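Local coordinates for putative secreted protein (Streptomyces sp. SirexAA-E, PDB 4PEY) that hydrolyses laminarin and laminarioligosaccharides as a secreted exo-beta-1,3-glucanase of glycoside hydrolase family 55, yielding glucose and laminaribiose, at residues N23-D28 / D53-M58; A69-Y74 / G91-D96; T75-L80 / R110-L115; P133-H138 / G155-D160. The protein carries 1 engineered substitution. One frame throughout, in Å; residues are numbered along the deposited sequence. Where two conformers were deposited one is given.

Contact 1 of 4, residues N23-D28 / D53-M58; sequences NVLVFD and DRYALM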
# COMPACT_ATOMS: atom_id res chain seq x y z
N ASN A 23 13.66 18.87 3.35
CA ASN A 23 12.92 18.05 2.39
C ASN A 23 11.41 18.11 2.60
O ASN A 23 10.64 17.44 1.91
CB ASN A 23 13.38 16.59 2.47
CG ASN A 23 14.82 16.42 2.05
OD1 ASN A 23 15.38 17.27 1.36
ND2 ASN A 23 15.42 15.30 2.46
N VAL A 24 10.98 18.91 3.57
CA VAL A 24 9.56 19.18 3.74
C VAL A 24 9.33 20.62 3.30
O VAL A 24 9.77 21.57 3.95
CB VAL A 24 9.08 19.00 5.20
CG1 VAL A 24 7.59 19.28 5.29
CG2 VAL A 24 9.36 17.59 5.70
N LEU A 25 8.66 20.77 2.16
CA LEU A 25 8.38 22.08 1.61
C LEU A 25 6.99 22.50 2.06
O LEU A 25 6.00 21.85 1.71
CB LEU A 25 8.47 22.07 0.08
CG LEU A 25 9.84 21.87 -0.59
CD1 LEU A 25 10.44 20.50 -0.32
CD2 LEU A 25 9.72 22.09 -2.09
N VAL A 26 6.92 23.55 2.87
CA VAL A 26 5.66 24.01 3.42
C VAL A 26 5.22 25.29 2.72
O VAL A 26 5.97 26.27 2.66
CB VAL A 26 5.74 24.24 4.94
CG1 VAL A 26 4.40 24.66 5.49
CG2 VAL A 26 6.21 22.96 5.65
N PHE A 27 4.00 25.26 2.19
CA PHE A 27 3.44 26.38 1.44
C PHE A 27 2.27 26.99 2.19
O PHE A 27 1.56 26.29 2.91
CB PHE A 27 2.96 25.92 0.05
CG PHE A 27 4.02 25.25 -0.77
CD1 PHE A 27 4.93 26.00 -1.49
CD2 PHE A 27 4.10 23.87 -0.82
CE1 PHE A 27 5.91 25.38 -2.25
CE2 PHE A 27 5.07 23.24 -1.58
CZ PHE A 27 5.98 24.00 -2.29
N ASP A 28 2.05 28.29 2.01
CA ASP A 28 0.82 28.90 2.48
C ASP A 28 0.22 29.67 1.30
O ASP A 28 0.90 29.85 0.29
CB ASP A 28 1.07 29.80 3.70
CG ASP A 28 1.76 31.08 3.35
OD1 ASP A 28 1.07 32.05 2.98
OD2 ASP A 28 3.01 31.12 3.45
N ASP A 53 16.57 10.77 -3.54
CA ASP A 53 15.93 12.02 -3.14
C ASP A 53 14.48 11.75 -2.70
O ASP A 53 13.83 10.82 -3.18
CB ASP A 53 15.98 13.05 -4.28
CG ASP A 53 17.36 13.69 -4.43
OD1 ASP A 53 18.20 13.57 -3.51
OD2 ASP A 53 17.62 14.33 -5.47
N ARG A 54 14.01 12.55 -1.75
CA ARG A 54 12.69 12.39 -1.12
C ARG A 54 12.09 13.76 -0.83
O ARG A 54 12.79 14.64 -0.34
CB ARG A 54 12.81 11.61 0.20
CG ARG A 54 13.37 10.20 0.08
CD ARG A 54 12.38 9.30 -0.63
NE ARG A 54 12.75 7.89 -0.57
CZ ARG A 54 13.54 7.27 -1.45
NH1 ARG A 54 14.09 7.95 -2.45
NH2 ARG A 54 13.80 5.98 -1.32
N TYR A 55 10.79 13.93 -1.08
CA TYR A 55 10.14 15.22 -0.87
C TYR A 55 8.75 15.10 -0.29
O TYR A 55 7.96 14.27 -0.76
CB TYR A 55 10.02 16.00 -2.18
CG TYR A 55 11.33 16.33 -2.85
CD1 TYR A 55 11.90 15.45 -3.76
CD2 TYR A 55 11.98 17.53 -2.59
CE1 TYR A 55 13.08 15.75 -4.38
CE2 TYR A 55 13.17 17.83 -3.21
CZ TYR A 55 13.71 16.94 -4.10
OH TYR A 55 14.90 17.24 -4.73
N ALA A 56 8.43 15.95 0.68
CA ALA A 56 7.05 16.12 1.13
C ALA A 56 6.61 17.54 0.84
O ALA A 56 7.30 18.50 1.20
CB ALA A 56 6.90 15.81 2.62
N LEU A 57 5.47 17.67 0.16
CA LEU A 57 4.87 18.97 -0.13
C LEU A 57 3.67 19.15 0.79
O LEU A 57 2.72 18.36 0.74
CB LEU A 57 4.44 19.07 -1.60
CG LEU A 57 5.46 18.58 -2.64
CD1 LEU A 57 4.86 18.61 -4.04
CD2 LEU A 57 6.74 19.41 -2.56
N MET A 58 3.71 20.16 1.64
CA MET A 58 2.68 20.37 2.65
C MET A 58 2.03 21.73 2.49
O MET A 58 2.73 22.73 2.39
CB MET A 58 3.28 20.24 4.06
CG MET A 58 3.66 18.82 4.43
SD MET A 58 2.18 17.85 4.77
CE MET A 58 2.89 16.35 5.44
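The ring of F27 turns its edge to L57: CE2 lies 4.2 Å from L57 CB, which sits near the ring plane. F27 also stacks with the ring of F59, just beyond the second segment. Y55 is met at its edge too. There L25 CD1 comes to 4.0 Å from Y55 CD2, near the plane of that ring. The guanidinium of R54 is the third flat group. D53 O lies in the guanidinium plane and accepts from NH1, while NH1 stands well above the carbonyl plane of D53. NH1 also bonds to G51 O. NE and NH2 are held by L312 O and T314 OG1, and the group makes a cation-pi contact with Y74. These bonds fix its rotation.

L25 and L57 share a face of the sheet with the two rings. They lie side by side and point the same way, with L25 CD2 and L57 CD2 4.0 Å apart. V24, A56, V26 and M58 occupy the other face. V24 CG1 touches M58 CG at 4.0 Å.

The backbones are parallel and in register. A56 N bonds to N23 O at 2.9 Å, and M58 N bonds to L25 O at 2.8 Å. L25 N donates to A56 O, and F27 N to M58 O.

Helix 34-45 lies between the two strands in the chain. Its V41 packs on L25 and Y55. P289 touches V24 and A56 on the other face. Strand 24-27 starts a row that strands 55-59 and 75-79 continue, parallel coil on coil, as in the right-handed parallel beta-helix of family 55.

Contact 2 of 4, residues A69-Y74 / G91-D96; sequences AQIGFY and GDVTVD. With BGC (beta-D-glucopyranose), chain C; BGC (beta-D-glucopyranose), chain B; BGC (beta-D-glucopyranose), chain D.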
# COMPACT_ATOMS: atom_id res chain seq x y z
N ALA A 69 -0.26 20.55 -9.59
CA ALA A 69 0.83 19.90 -8.88
C ALA A 69 1.05 18.51 -9.46
O ALA A 69 0.32 17.57 -9.12
CB ALA A 69 0.53 19.83 -7.38
N GLN A 70 2.03 18.39 -10.35
CA GLN A 70 2.36 17.09 -10.91
C GLN A 70 3.25 16.37 -9.92
O GLN A 70 4.24 16.94 -9.44
CB GLN A 70 3.06 17.23 -12.27
CG GLN A 70 2.16 17.79 -13.36
CD GLN A 70 2.86 17.85 -14.71
OE1 GLN A 70 2.97 16.84 -15.41
NE2 GLN A 70 3.35 19.03 -15.07
N ILE A 71 2.90 15.12 -9.63
CA ILE A 71 3.56 14.35 -8.58
C ILE A 71 4.44 13.26 -9.18
O ILE A 71 3.93 12.33 -9.83
CB ILE A 71 2.52 13.73 -7.63
CG1 ILE A 71 1.53 14.81 -7.15
CG2 ILE A 71 3.20 13.03 -6.47
CD1 ILE A 71 2.17 16.01 -6.45
N GLY A 72 5.76 13.38 -8.99
CA GLY A 72 6.70 12.37 -9.45
C GLY A 72 7.01 11.32 -8.40
O GLY A 72 6.27 11.17 -7.43
N PHE A 73 8.10 10.58 -8.60
CA PHE A 73 8.52 9.56 -7.64
C PHE A 73 8.87 10.17 -6.28
O PHE A 73 9.34 11.31 -6.21
CB PHE A 73 9.73 8.78 -8.16
CG PHE A 73 9.40 7.80 -9.25
CD1 PHE A 73 9.50 8.16 -10.59
CD2 PHE A 73 8.96 6.52 -8.93
CE1 PHE A 73 9.19 7.25 -11.59
CE2 PHE A 73 8.65 5.60 -9.92
CZ PHE A 73 8.76 5.96 -11.25
N TYR A 74 8.62 9.40 -5.22
CA TYR A 74 9.02 9.75 -3.85
C TYR A 74 8.60 11.16 -3.45
O TYR A 74 9.34 11.88 -2.79
CB TYR A 74 10.53 9.59 -3.66
CG TYR A 74 11.07 8.25 -4.11
CD1 TYR A 74 10.81 7.09 -3.38
CD2 TYR A 74 11.85 8.15 -5.26
CE1 TYR A 74 11.32 5.86 -3.80
CE2 TYR A 74 12.35 6.93 -5.68
CZ TYR A 74 12.09 5.79 -4.95
OH TYR A 74 12.60 4.59 -5.39
N GLY A 91 -7.50 23.73 -9.05
CA GLY A 91 -6.45 23.09 -9.80
C GLY A 91 -6.40 21.61 -9.49
O GLY A 91 -7.39 21.03 -9.04
N ASP A 92 -5.23 21.00 -9.70
CA ASP A 92 -5.12 19.55 -9.79
C ASP A 92 -3.94 18.99 -9.00
O ASP A 92 -2.94 19.67 -8.78
CB ASP A 92 -4.96 19.12 -11.26
CG ASP A 92 -6.16 19.48 -12.13
OD1 ASP A 92 -6.52 20.68 -12.21
OD2 ASP A 92 -6.73 18.56 -12.75
N VAL A 93 -4.08 17.73 -8.60
CA VAL A 93 -2.96 16.93 -8.14
C VAL A 93 -2.84 15.79 -9.15
O VAL A 93 -3.64 14.85 -9.15
CB VAL A 93 -3.16 16.42 -6.70
CG1 VAL A 93 -2.07 15.44 -6.33
CG2 VAL A 93 -3.15 17.59 -5.72
N THR A 94 -1.87 15.91 -10.04
CA THR A 94 -1.81 15.11 -11.25
C THR A 94 -0.72 14.05 -11.24
O THR A 94 0.44 14.36 -10.95
CB THR A 94 -1.58 16.01 -12.47
OG1 THR A 94 -2.68 16.92 -12.60
CG2 THR A 94 -1.42 15.20 -13.77
N VAL A 95 -1.08 12.81 -11.57
CA VAL A 95 -0.10 11.83 -12.00
C VAL A 95 -0.47 11.34 -13.40
O VAL A 95 -1.60 10.90 -13.64
CB VAL A 95 0.01 10.63 -11.03
CG1 VAL A 95 0.99 9.59 -11.56
CG2 VAL A 95 0.46 11.09 -9.64
N ASP A 96 0.49 11.43 -14.33
CA ASP A 96 0.30 10.93 -15.69
C ASP A 96 1.55 10.11 -16.04
O ASP A 96 2.44 9.94 -15.19
CB ASP A 96 0.07 12.08 -16.68
CG ASP A 96 -0.65 11.64 -17.97
OD1 ASP A 96 -0.83 10.42 -18.22
OD2 ASP A 96 -1.01 12.53 -18.77
C2 BGC C . 0.03 16.02 -18.36
C3 BGC C . -0.49 17.41 -18.05
C4 BGC C . 0.67 18.37 -17.86
C5 BGC C . 1.65 18.30 -19.03
C6 BGC C . 2.88 19.15 -18.74
C1 BGC C . 0.95 16.10 -19.57
O2 BGC C . -1.04 15.13 -18.59
O3 BGC C . -1.27 17.37 -16.87
O4 BGC C . 0.19 19.69 -17.71
O5 BGC C . 2.03 16.96 -19.28
O6 BGC C . 3.76 19.10 -19.84
C2 BGC B . -3.57 16.51 -16.52
C3 BGC B . -5.03 16.87 -16.75
C4 BGC B . -5.30 18.34 -16.42
C5 BGC B . -4.26 19.24 -17.08
C6 BGC B . -4.39 20.69 -16.61
C1 BGC B . -2.68 17.50 -17.25
O2 BGC B . -3.31 15.19 -16.98
O3 BGC B . -5.84 16.04 -15.95
O4 BGC B . -6.58 18.71 -16.86
O5 BGC B . -2.95 18.80 -16.78
O6 BGC B . -3.75 21.55 -17.53
C2 BGC D . 1.58 13.00 -21.37
C3 BGC D . 1.99 14.44 -21.07
C4 BGC D . 3.50 14.64 -21.21
C5 BGC D . 4.00 14.06 -22.53
C6 BGC D . 5.53 14.18 -22.64
C1 BGC D . 2.20 12.49 -22.66
O1 BGC D . 1.94 11.09 -22.72
O2 BGC D . 0.17 12.93 -21.44
O3 BGC D . 1.57 14.74 -19.75
O4 BGC D . 3.80 16.02 -21.14
O5 BGC D . 3.60 12.71 -22.67
O6 BGC D . 6.16 13.57 -21.53
O HOH W 1 2.33 14.16 -15.02
O HOH W 2 3.02 12.71 -12.72
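I71, T94 and A69 lose the most surface here. The first torsion of I71 puts CG1 beside the backbone N, anti to the carbonyl carbon (chi1 -50°), and there CG1 lies 3.7 Å from V93 CG1, the two side chains crossing at a slant. I71 CB meets V95 CG2 at 3.9 Å. The amide of I71 donates to T94 O at 2.9 Å. A69 is gripped at both ends of its backbone: its N donates to D92 O, and its O accepts from T94 N. I77 packs against A69, I71 and V93.

The pairing is parallel, one coil of the chain on the next, as in a right-handed parallel beta-helix. Q70 and T94 share the face that meets a bound laminaritriose. This glycan pocket is distinct from the substrate site of W402 and E436. T94 CG2 touches O2 of the non-reducing glucose (chain B) at 3.7 Å, while its OG1 bonds to N68. Q70 runs extended beyond CG and lies alongside the middle glucose (chain C). Q70 OE1 takes a bond of 2.8 Å from water 1. An alanine at Q70 would probably leave that water without this acceptor and open a gap beside the middle glucose and T94 CB.

D96 OD2 accepts from O2 of the middle glucose at 2.6 Å and from O2 of the reducing-end glucose (chain D) at 2.9 Å. D148 N holds its other oxygen, OD1. Water 2 links I71 O to D96 N.

Contact 3 of 4, residues T75-L80 / R110-L115; sequences TSIAGL and RSAENL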
# COMPACT_ATOMS: atom_id res chain seq x y z
N THR A 75 7.39 11.52 -3.85
CA THR A 75 6.82 12.81 -3.51
C THR A 75 5.47 12.58 -2.84
O THR A 75 4.60 11.92 -3.41
CB THR A 75 6.66 13.70 -4.77
OG1 THR A 75 7.93 13.87 -5.40
CG2 THR A 75 6.12 15.05 -4.39
N SER A 76 5.31 13.10 -1.62
CA SER A 76 4.00 13.13 -0.98
C SER A 76 3.45 14.55 -1.07
O SER A 76 4.21 15.52 -1.03
CB SER A 76 4.07 12.69 0.49
OG SER A 76 4.93 13.53 1.24
N ILE A 77 2.13 14.67 -1.19
CA ILE A 77 1.51 15.98 -1.13
C ILE A 77 0.30 15.90 -0.21
O ILE A 77 -0.44 14.92 -0.23
CB ILE A 77 1.11 16.51 -2.54
CG1 ILE A 77 0.60 17.95 -2.45
CG2 ILE A 77 0.11 15.59 -3.23
CD1 ILE A 77 0.52 18.64 -3.80
N ALA A 78 0.14 16.90 0.64
CA ALA A 78 -0.96 16.88 1.60
C ALA A 78 -1.33 18.27 2.09
O ALA A 78 -0.53 19.20 2.06
CB ALA A 78 -0.59 15.99 2.80
N GLY A 79 -2.57 18.38 2.55
CA GLY A 79 -3.04 19.56 3.25
C GLY A 79 -2.83 19.42 4.75
O GLY A 79 -2.65 18.31 5.28
N LEU A 80 -2.85 20.55 5.44
CA LEU A 80 -2.56 20.61 6.87
C LEU A 80 -3.77 21.08 7.69
O LEU A 80 -3.62 21.53 8.81
CB LEU A 80 -1.36 21.53 7.12
CG LEU A 80 0.00 21.03 6.63
CD1 LEU A 80 1.04 22.17 6.64
CD2 LEU A 80 0.49 19.85 7.48
N ARG A 110 4.32 7.33 -4.26
CA ARG A 110 3.93 8.73 -4.12
C ARG A 110 2.59 8.76 -3.40
O ARG A 110 1.98 7.71 -3.21
CB ARG A 110 3.87 9.42 -5.49
CG ARG A 110 2.83 8.86 -6.46
CD ARG A 110 3.20 9.19 -7.91
NE ARG A 110 4.33 8.37 -8.35
CZ ARG A 110 5.03 8.57 -9.47
NH1 ARG A 110 4.74 9.60 -10.27
NH2 ARG A 110 6.03 7.75 -9.77
N SER A 111 2.13 9.93 -2.96
CA SER A 111 0.88 9.96 -2.21
C SER A 111 0.19 11.31 -2.21
O SER A 111 0.85 12.34 -2.33
CB SER A 111 1.11 9.52 -0.76
OG SER A 111 1.98 10.43 -0.10
N ALA A 112 -1.13 11.28 -2.05
CA ALA A 112 -1.95 12.49 -1.86
C ALA A 112 -2.87 12.28 -0.68
O ALA A 112 -3.48 11.22 -0.56
CB ALA A 112 -2.77 12.79 -3.12
N GLU A 113 -2.97 13.28 0.19
CA GLU A 113 -3.82 13.18 1.37
C GLU A 113 -4.38 14.53 1.83
O GLU A 113 -3.69 15.55 1.79
CB GLU A 113 -3.04 12.51 2.51
CG GLU A 113 -3.83 12.26 3.80
CD GLU A 113 -3.08 11.37 4.78
OE1 GLU A 113 -1.82 11.45 4.84
OE2 GLU A 113 -3.74 10.59 5.49
N ASN A 114 -5.63 14.53 2.27
CA ASN A 114 -6.18 15.65 3.05
C ASN A 114 -6.24 16.97 2.29
O ASN A 114 -5.91 18.04 2.82
CB ASN A 114 -5.37 15.81 4.35
CG ASN A 114 -6.11 16.62 5.41
OD1 ASN A 114 -7.34 16.59 5.47
ND2 ASN A 114 -5.37 17.33 6.26
N LEU A 115 -6.70 16.88 1.04
CA LEU A 115 -6.90 18.05 0.19
C LEU A 115 -8.27 18.00 -0.47
O LEU A 115 -8.79 16.91 -0.75
CB LEU A 115 -5.83 18.13 -0.91
CG LEU A 115 -4.38 18.37 -0.50
CD1 LEU A 115 -3.45 17.97 -1.63
CD2 LEU A 115 -4.18 19.83 -0.14
O HOH W 3 0.47 12.45 1.05
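I77 and L115 cross at about a right angle. The first torsion of I77 sets CG1 anti to the backbone N (chi1 -174°), where it lies 4.1 Å from L115 CD1. The other branch, CG2, lies over the partner strand, 4.0 Å from A112 CB. L115 also reaches the backbone of the first strand. Its CD2 comes to 3.5 Å from G79 N. F89 of strand 87-94 packs on both I77 and L115.

The other face is smaller and more polar. S111 OG lies close against S76 CB. Water 3 bridges S111 OG and I77 O, so that carbonyl has a second partner besides E113 N. A78 CB sits 3.3 Å from E113 O. The carboxylate of E113 turns to K222 in a salt bridge.

N114 turns its amide to G79. ND2 donates to G79 O at 3.1 Å from well above the carbonyl plane, 72° out of it. The same ND2 bonds to G81 O. An alanine at N114 would probably leave both carbonyls without this donor and the turn after G79 less firmly held. G79 itself has little choice: a CB there would collide with N114 O.

The backbones pair in parallel, only 3° apart in direction. I77 N donates to S111 O, and G79 N to E113 O. N114 has left-handed backbone angles, where the chain bends. Parallel strands in register, with a residue in the left-handed conformation at the bend, are characteristic of the parallel beta-helix.

Contact 4 of 4, residues P133-H138 / G155-D160; sequences PFRRMH and GGYIAD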
# COMPACT_ATOMS: atom_id res chain seq x y z
N PRO A 133 -1.01 5.84 -2.61
CA PRO A 133 -2.29 6.03 -1.93
C PRO A 133 -2.92 7.41 -2.11
O PRO A 133 -2.24 8.43 -2.23
CB PRO A 133 -1.94 5.80 -0.46
CG PRO A 133 -0.49 6.17 -0.37
CD PRO A 133 0.10 5.66 -1.65
N PHE A 134 -4.25 7.40 -2.09
CA PHE A 134 -5.10 8.57 -2.27
C PHE A 134 -6.08 8.53 -1.09
O PHE A 134 -7.04 7.76 -1.11
CB PHE A 134 -5.79 8.46 -3.64
CG PHE A 134 -6.44 9.73 -4.16
CD1 PHE A 134 -5.72 10.64 -4.92
CD2 PHE A 134 -7.81 9.95 -3.99
CE1 PHE A 134 -6.32 11.78 -5.45
CE2 PHE A 134 -8.41 11.08 -4.53
CZ PHE A 134 -7.66 12.00 -5.25
N ARG A 135 -5.79 9.31 -0.04
CA ARG A 135 -6.54 9.25 1.22
C ARG A 135 -7.14 10.57 1.65
O ARG A 135 -6.51 11.61 1.47
CB ARG A 135 -5.63 8.79 2.37
CG ARG A 135 -5.11 7.37 2.31
CD ARG A 135 -4.18 7.11 3.50
NE ARG A 135 -3.58 5.77 3.47
CZ ARG A 135 -4.13 4.67 3.97
NH1 ARG A 135 -5.33 4.72 4.55
NH2 ARG A 135 -3.48 3.51 3.87
N ARG A 136 -8.33 10.54 2.23
CA ARG A 136 -8.93 11.73 2.84
C ARG A 136 -8.95 12.89 1.84
O ARG A 136 -8.62 14.03 2.17
CB ARG A 136 -8.17 12.12 4.12
CG ARG A 136 -8.96 12.95 5.13
CD ARG A 136 -8.07 13.37 6.31
NE ARG A 136 -8.79 14.17 7.31
CZ ARG A 136 -9.49 13.66 8.31
NH1 ARG A 136 -10.11 14.45 9.17
NH2 ARG A 136 -9.58 12.34 8.44
N MET A 137 -9.34 12.58 0.60
CA MET A 137 -9.41 13.58 -0.46
C MET A 137 -10.86 13.94 -0.75
O MET A 137 -11.75 13.09 -0.68
CB MET A 137 -8.75 13.05 -1.74
CG MET A 137 -7.27 12.72 -1.58
SD MET A 137 -6.20 14.17 -1.37
CE MET A 137 -6.27 14.91 -3.00
N HIS A 138 -11.10 15.20 -1.11
CA HIS A 138 -12.40 15.60 -1.63
C HIS A 138 -12.23 16.12 -3.05
O HIS A 138 -11.72 17.21 -3.25
CB HIS A 138 -13.06 16.69 -0.77
CG HIS A 138 -14.44 17.04 -1.23
ND1 HIS A 138 -15.05 18.24 -0.93
CD2 HIS A 138 -15.32 16.36 -2.01
CE1 HIS A 138 -16.26 18.27 -1.47
NE2 HIS A 138 -16.44 17.14 -2.14
N GLY A 155 -3.01 -0.02 -10.60
CA GLY A 155 -3.22 0.49 -9.25
C GLY A 155 -4.04 -0.50 -8.43
O GLY A 155 -4.09 -1.68 -8.77
N GLY A 156 -4.67 -0.05 -7.35
CA GLY A 156 -4.60 1.30 -6.84
C GLY A 156 -5.41 1.32 -5.55
O GLY A 156 -6.08 0.34 -5.21
N TYR A 157 -5.36 2.44 -4.84
CA TYR A 157 -5.92 2.49 -3.49
C TYR A 157 -6.53 3.85 -3.18
O TYR A 157 -5.84 4.86 -3.22
CB TYR A 157 -4.83 2.15 -2.47
CG TYR A 157 -5.28 2.19 -1.02
CD1 TYR A 157 -5.75 1.04 -0.38
CD2 TYR A 157 -5.23 3.38 -0.29
CE1 TYR A 157 -6.17 1.08 0.95
CE2 TYR A 157 -5.64 3.43 1.04
CZ TYR A 157 -6.11 2.28 1.65
OH TYR A 157 -6.51 2.33 2.97
N ILE A 158 -7.84 3.87 -2.90
CA ILE A 158 -8.52 5.07 -2.42
C ILE A 158 -9.17 4.76 -1.07
O ILE A 158 -9.86 3.74 -0.94
CB ILE A 158 -9.61 5.58 -3.41
CG1 ILE A 158 -8.97 6.09 -4.70
CG2 ILE A 158 -10.47 6.68 -2.76
CD1 ILE A 158 -9.95 6.20 -5.87
N ALA A 159 -8.96 5.61 -0.08
CA ALA A 159 -9.62 5.45 1.21
C ALA A 159 -10.11 6.78 1.76
O ALA A 159 -9.48 7.81 1.55
CB ALA A 159 -8.71 4.78 2.23
N ASP A 160 -11.23 6.72 2.48
CA ASP A 160 -11.75 7.86 3.23
C ASP A 160 -11.88 9.11 2.37
O ASP A 160 -11.62 10.21 2.83
CB ASP A 160 -10.85 8.14 4.46
CG ASP A 160 -11.61 8.86 5.56
OD1 ASP A 160 -12.85 8.81 5.53
OD2 ASP A 160 -10.99 9.48 6.46
O HOH W 4 -8.54 10.19 7.26
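A159 N donates to F134 O, and R136 N donates to A159 O at 3.0 Å, so the backbones pair in parallel. R136 and D160 add a polar link that holds for one of two conformers of R136 and is doubtful beyond it. In that conformer water 4 lies at the edge of the R136 guanidinium, in its plane, 2.7 Å from NH2. It donates to D160 OD2 at the same distance. The direct salt bridge from R136 NH2 to D160 OD2 is long, 3.8 Å. S247 OG also bonds to D160 OD2.

Y157 brings CE2 over one face of the R135 guanidinium, 3.5 Å above its centre, with the two planes 51° apart. D370 pairs with R135 NE, and Y157 OH bonds to D397. P133 CB touches Y157 CD2 at 4.1 Å. The other face is apolar. There F134 and I158 lie side by side, CD2 to CG1 4.1 Å. M137 CG lies over one face of the F134 ring, offset toward the rim.

R136 and D160 both have left-handed backbone angles and sit next to each other at the same bend. Successive coils that bend with a residue in this conformation at matching positions are a mark of the parallel beta-helix.

All four contacts are buried pairs of parallel strands from successive coils. Contact 1 lies farthest out, its centre about 21 Å from the centre of the chain. The centre of contact 4 is nearest, about 10 Å from the same point. Contacts 1, 3 and 4 follow one row of strands: strand 55-59 pairs with 75-79, and 110-113 with 134-135. Contact 2 lies on the adjoining face and alone touches the sugar. R110 of contact 3 ties it in, with NH1 2.9 Å from I71 O. Helix 34-45 packs on both contacts 1 and 2. The chemistry shifts along the row. Contact 1 is largely apolar across the pair, contact 3 mixes apolar and small polar groups, and contact 4 sets charged and aromatic groups against each other.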